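Side-chain contacts in uncharacterized protein (Parabacteroides merdae, PDB 4R7F), which is of unknown function but carries an N-terminal domain related to type 9 secretion system plug proteins, in a chain with three immunoglobulin-like beta-sandwich domains: residues V57-A62 / S67-I72; L102-N105 / Q109-V112. All blocks are in the same frame, centred on the assembly; numbering follows the deposited sequence. Where two conformers were deposited one is given.

From the N terminus, strand 53-60 runs to its end and the chain turns back through four residues, so that interaction 1 closes a short loop between 57-62 and 67-72. The chain then enters the short helix 71-74 and strand 75-76, and later runs along strand 96-103. Interaction 2 closes a second, equally local loop, from 102-105 to 109-112. The two follow in series, neither nesting nor crossing, with centres about 13 Å apart inside the plug-protein-like domain. They touch directly: Lys111 NZ probably hydrogen-bonds to Ile72 O, Phe110 packs on Val57, and Val112 lies against His59 and Leu69, joining the two loops beside strand 53-60.

Interaction 1: V57-A62 / S67-I72; sequences VVHCNA and SQLSPI
His59 and Ser67 meet side chain to side chain where strand 53-60 ends and the returning chain makes an ST turn at Ser67, within a beta-sandwich domain of the immunoglobulin-like kind. His59 ND1 and Ser67 OG lie 2.8 Å apart in a nearly straight hydrogen bond whose donor could be either atom; the hydroxyl sits at the ring edge, near its plane. The imidazole reaches this position because CG stands anti to the backbone N (chi1 -173°). Leu69 approaches from another direction: its CD1 lies over one face of the ring, offset toward the rim and 3.9 Å from the centroid, a CH-pi contact. Ser67 and Leu69 thus hold the imidazole at edge and face, while beyond the two segments His59 NE2 bonds to Ser113 O and Tyr116 meets the ring edge-to-face. Such bonding at both nitrogens probably fixes the rotation of this buried ring.

The backbone joins in through a hydrogen bond from Ser67 N to His59 O. Water 1 gives hydrogen bonds to that same carbonyl and to Leu69 O, bridging the segments. Farther along, the amide of Asn61 packs against Ser67, with OD1 3.3 Å from Ser67 CB; this oxygen has its hydrogen bond with Asp388 N, while ND2 reaches Gln68 N through water 2. Ser67 OG, placed between its own N and carbonyl carbon (chi1 78°), also closes the turn by accepting from Leu69 N at 3.2 Å.

Interaction 2: L102-N105 / Q109-V112; sequences LLPN and QFKV
Leu103 and Pro104 come up against Gln109 and Phe110 where strand 96-103 runs out and the chain, after a three-residue connection, starts the short strand 109-110. The backbones are nearest at Pro104 and Gln109, whose CA atoms are 4.8 Å apart. A cis peptide bond before Pro104 bends the chain as it leaves the strand, and the proline points its CB toward the second segment.

Pro104 CB rests 3.9 Å from Gln109 CA and about as close to CE2 of Phe110, and the pyrrolidine and the benzyl group are set across each other at about a right angle. The CZ corner of the ring reaches Leu103 CB at 4.1 Å, an oblique apolar contact. On the polar side, Gln109 bends at chi2 (87°), which curls its amide back to the turn: NE2 donates to Asn105 O at 3.2 Å in an almost straight bond, with the oxygen in the amide plane of Gln109 and the nitrogen in the carbonyl plane. Replacing Gln109 by an alanine removes this donor and is likely to leave the Asn105 carbonyl without its mate across the turn.

Asn105 braces the turn from within. Its ND2 lies nearly in line with the Leu102 carbonyl and donates to Leu102 O at 2.7 Å, though the bond is bent at the hydrogen (139°) and the oxygen is tilted out of the amide plane. Its OD1 accepts from the backbone N atoms of Asp107 and Val108, so one side chain ties the outgoing strand to the connection that follows.

Around the contact, Leu103 pairs by backbone with Ile39 of strand 39-46, and Gln109 with Asn76 of strand 75-76. Leu103 and Asn105 touch Tyr55 of strand 53-60, while the Phe110 ring meets that of Tyr116 on strand 114-122.

Interaction 1: V57-A62 / S67-I72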
loop_
_atom_site.group_PDB
_atom_site.type_symbol
_atom_site.label_atom_id
_atom_site.label_comp_id
_atom_site.label_asym_id
_atom_site.label_seq_id
_atom_site.Cartn_x
_atom_site.Cartn_y
_atom_site.Cartn_z
ATOM N N VAL A 57 17.385 -27.214 9.373
ATOM C CA VAL A 57 16.191 -26.501 9.767
ATOM C C VAL A 57 16.094 -26.510 11.294
ATOM O O VAL A 57 16.127 -27.574 11.933
ATOM C CB VAL A 57 14.960 -27.147 9.112
ATOM C CG1 VAL A 57 13.692 -26.387 9.432
ATOM C CG2 VAL A 57 15.161 -27.190 7.608
ATOM N N VAL A 58 15.997 -25.315 11.879
ATOM C CA VAL A 58 15.842 -25.178 13.328
ATOM C C VAL A 58 14.486 -24.576 13.616
ATOM O O VAL A 58 14.146 -23.501 13.117
ATOM C CB VAL A 58 16.918 -24.294 13.970
ATOM C CG1 VAL A 58 16.637 -24.132 15.447
ATOM C CG2 VAL A 58 18.318 -24.881 13.781
ATOM N N HIS A 59 13.695 -25.281 14.411
ATOM C CA HIS A 59 12.429 -24.746 14.807
ATOM C C HIS A 59 12.607 -23.909 16.082
ATOM O O HIS A 59 13.223 -24.380 17.052
ATOM C CB HIS A 59 11.396 -25.834 15.036
ATOM C CG HIS A 59 10.033 -25.280 15.289
ATOM N ND1 HIS A 59 9.563 -25.010 16.557
ATOM C CD2 HIS A 59 9.074 -24.857 14.435
ATOM C CE1 HIS A 59 8.347 -24.505 16.470
ATOM N NE2 HIS A 59 8.039 -24.373 15.192
ATOM N N CYS A 60 12.025 -22.692 16.076
ATOM C CA CYS A 60 12.164 -21.746 17.167
ATOM C C CYS A 60 10.850 -21.331 17.776
ATOM O O CYS A 60 9.802 -21.340 17.159
ATOM C CB CYS A 60 12.901 -20.482 16.691
ATOM S SG CYS A 60 14.538 -20.797 16.001
ATOM N N ASN A 61 10.930 -20.911 19.016
ATOM C CA ASN A 61 9.781 -20.324 19.680
ATOM C C ASN A 61 9.595 -18.856 19.318
ATOM O O ASN A 61 10.347 -18.318 18.510
ATOM C CB ASN A 61 9.881 -20.615 21.179
ATOM C CG ASN A 61 9.416 -22.042 21.491
ATOM O OD1 ASN A 61 8.603 -22.630 20.740
ATOM N ND2 ASN A 61 9.940 -22.615 22.548
ATOM N N ALA A 62 8.567 -18.225 19.872
ATOM C CA ALA A 62 8.192 -16.879 19.495
ATOM C C ALA A 62 9.350 -15.892 19.597
ATOM O O ALA A 62 9.495 -15.029 18.740
ATOM C CB ALA A 62 7.035 -16.408 20.343
ATOM N N SER A 67 13.115 -24.125 19.913
ATOM C CA SER A 67 12.053 -24.796 20.639
ATOM C C SER A 67 12.573 -26.173 21.089
ATOM O O SER A 67 13.665 -26.585 20.709
ATOM C CB SER A 67 10.799 -24.919 19.773
ATOM O OG SER A 67 10.930 -25.961 18.838
ATOM N N GLN A 68 11.781 -26.875 21.884
ATOM C CA GLN A 68 12.123 -28.234 22.298
ATOM C C GLN A 68 11.722 -29.306 21.255
ATOM O O GLN A 68 11.867 -30.487 21.500
ATOM C CB GLN A 68 11.484 -28.526 23.660
ATOM C CG GLN A 68 9.992 -28.779 23.578
ATOM C CD GLN A 68 9.344 -28.898 24.945
ATOM O OE1 GLN A 68 9.537 -29.889 25.666
ATOM N NE2 GLN A 68 8.559 -27.893 25.308
ATOM N N LEU A 69 11.233 -28.910 20.090
ATOM C CA LEU A 69 10.763 -29.883 19.127
ATOM C C LEU A 69 11.941 -30.565 18.481
ATOM O O LEU A 69 12.979 -29.933 18.299
ATOM C CB LEU A 69 9.910 -29.247 18.029
ATOM C CG LEU A 69 8.634 -28.537 18.426
ATOM C CD1 LEU A 69 7.897 -28.192 17.161
ATOM C CD2 LEU A 69 7.777 -29.462 19.271
ATOM N N SER A 70 11.764 -31.854 18.150
ATOM C CA SER A 70 12.744 -32.626 17.378
ATOM C C SER A 70 12.363 -32.556 15.898
ATOM O O SER A 70 11.197 -32.382 15.574
ATOM C CB SER A 70 12.779 -34.093 17.834
ATOM O OG SER A 70 12.992 -34.218 19.233
ATOM N N PRO A 71 13.346 -32.688 14.987
ATOM C CA PRO A 71 13.059 -32.561 13.561
ATOM C C PRO A 71 11.858 -33.324 13.040
ATOM O O PRO A 71 11.143 -32.811 12.170
ATOM C CB PRO A 71 14.328 -33.093 12.905
ATOM C CG PRO A 71 15.406 -32.754 13.867
ATOM C CD PRO A 71 14.785 -32.932 15.226
ATOM N N ILE A 72 11.612 -34.525 13.547
ATOM C CA ILE A 72 10.473 -35.317 13.020
ATOM C C ILE A 72 9.128 -34.658 13.372
ATOM O O ILE A 72 8.162 -34.766 12.611
ATOM C CB ILE A 72 10.532 -36.830 13.418
ATOM C CG1 ILE A 72 9.640 -37.679 12.478
ATOM C CG2 ILE A 72 10.228 -37.059 14.904
ATOM C CD1 ILE A 72 10.032 -37.612 11.000
HETATM O O HOH W 1 14.078 -27.225 17.035
HETATM O O HOH W 2 9.570 -25.299 23.001
#

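Interaction 2: L102-N105 / Q109-V112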
loop_
_atom_site.group_PDB
_atom_site.type_symbol
_atom_site.label_atom_id
_atom_site.label_comp_id
_atom_site.label_asym_id
_atom_site.label_seq_id
_atom_site.Cartn_x
_atom_site.Cartn_y
_atom_site.Cartn_z
ATOM N N LEU A 102 14.616 -22.643 -2.203
ATOM C CA LEU A 102 13.217 -22.410 -1.910
ATOM C C LEU A 102 12.748 -23.391 -0.834
ATOM O O LEU A 102 13.123 -24.575 -0.835
ATOM C CB LEU A 102 12.382 -22.590 -3.160
ATOM C CG LEU A 102 12.818 -21.739 -4.337
ATOM C CD1 LEU A 102 11.897 -21.988 -5.520
ATOM C CD2 LEU A 102 12.819 -20.277 -3.946
ATOM N N LEU A 103 11.929 -22.889 0.078
ATOM C CA LEU A 103 11.318 -23.706 1.098
ATOM C C LEU A 103 9.846 -23.349 1.278
ATOM O O LEU A 103 9.480 -22.192 1.217
ATOM C CB LEU A 103 12.031 -23.484 2.405
ATOM C CG LEU A 103 13.408 -24.119 2.533
ATOM C CD1 LEU A 103 14.190 -23.465 3.665
ATOM C CD2 LEU A 103 13.274 -25.607 2.774
ATOM N N PRO A 104 8.988 -24.349 1.499
ATOM C CA PRO A 104 9.313 -25.766 1.459
ATOM C C PRO A 104 9.602 -26.206 0.012
ATOM O O PRO A 104 9.302 -25.470 -0.936
ATOM C CB PRO A 104 8.032 -26.417 1.955
ATOM C CG PRO A 104 6.981 -25.514 1.405
ATOM C CD PRO A 104 7.542 -24.137 1.653
ATOM N N ASN A 105 10.195 -27.381 -0.155
ATOM C CA ASN A 105 10.517 -27.872 -1.486
ATOM C C ASN A 105 10.286 -29.385 -1.527
ATOM O O ASN A 105 9.621 -29.923 -0.644
ATOM C CB ASN A 105 11.952 -27.456 -1.857
ATOM C CG ASN A 105 12.989 -27.949 -0.862
ATOM O OD1 ASN A 105 12.912 -29.071 -0.381
ATOM N ND2 ASN A 105 13.965 -27.109 -0.544
ATOM N N GLN A 109 9.465 -30.343 3.785
ATOM C CA GLN A 109 8.202 -29.670 4.028
ATOM C C GLN A 109 8.044 -29.536 5.534
ATOM O O GLN A 109 8.679 -30.268 6.294
ATOM C CB GLN A 109 7.025 -30.443 3.443
ATOM C CG GLN A 109 7.228 -30.977 2.031
ATOM C CD GLN A 109 7.901 -32.327 2.014
ATOM O OE1 GLN A 109 7.545 -33.230 2.780
ATOM N NE2 GLN A 109 8.904 -32.468 1.154
ATOM N N PHE A 110 7.216 -28.584 5.953
ATOM C CA PHE A 110 7.053 -28.282 7.364
ATOM C C PHE A 110 5.759 -28.883 7.879
ATOM O O PHE A 110 4.763 -28.908 7.173
ATOM C CB PHE A 110 7.027 -26.770 7.582
ATOM C CG PHE A 110 8.210 -26.059 6.994
ATOM C CD1 PHE A 110 9.457 -26.231 7.526
ATOM C CD2 PHE A 110 8.061 -25.220 5.905
ATOM C CE1 PHE A 110 10.550 -25.595 6.980
ATOM C CE2 PHE A 110 9.141 -24.561 5.374
ATOM C CZ PHE A 110 10.391 -24.761 5.906
ATOM N N LYS A 111 5.784 -29.341 9.120
ATOM C CA LYS A 111 4.633 -29.947 9.724
ATOM C C LYS A 111 3.907 -29.021 10.672
ATOM O O LYS A 111 2.781 -29.311 11.013
ATOM C CB LYS A 111 5.052 -31.186 10.504
ATOM C CG LYS A 111 5.473 -32.339 9.628
ATOM C CD LYS A 111 5.968 -33.480 10.481
ATOM C CE LYS A 111 6.251 -34.676 9.596
ATOM N NZ LYS A 111 6.943 -35.722 10.378
ATOM N N VAL A 112 4.549 -27.949 11.146
ATOM C CA VAL A 112 3.923 -27.069 12.151
ATOM C C VAL A 112 4.237 -25.622 11.828
ATOM O O VAL A 112 5.161 -25.315 11.081
ATOM C CB VAL A 112 4.388 -27.345 13.609
ATOM C CG1 VAL A 112 3.912 -28.724 14.109
ATOM C CG2 VAL A 112 5.900 -27.209 13.722
#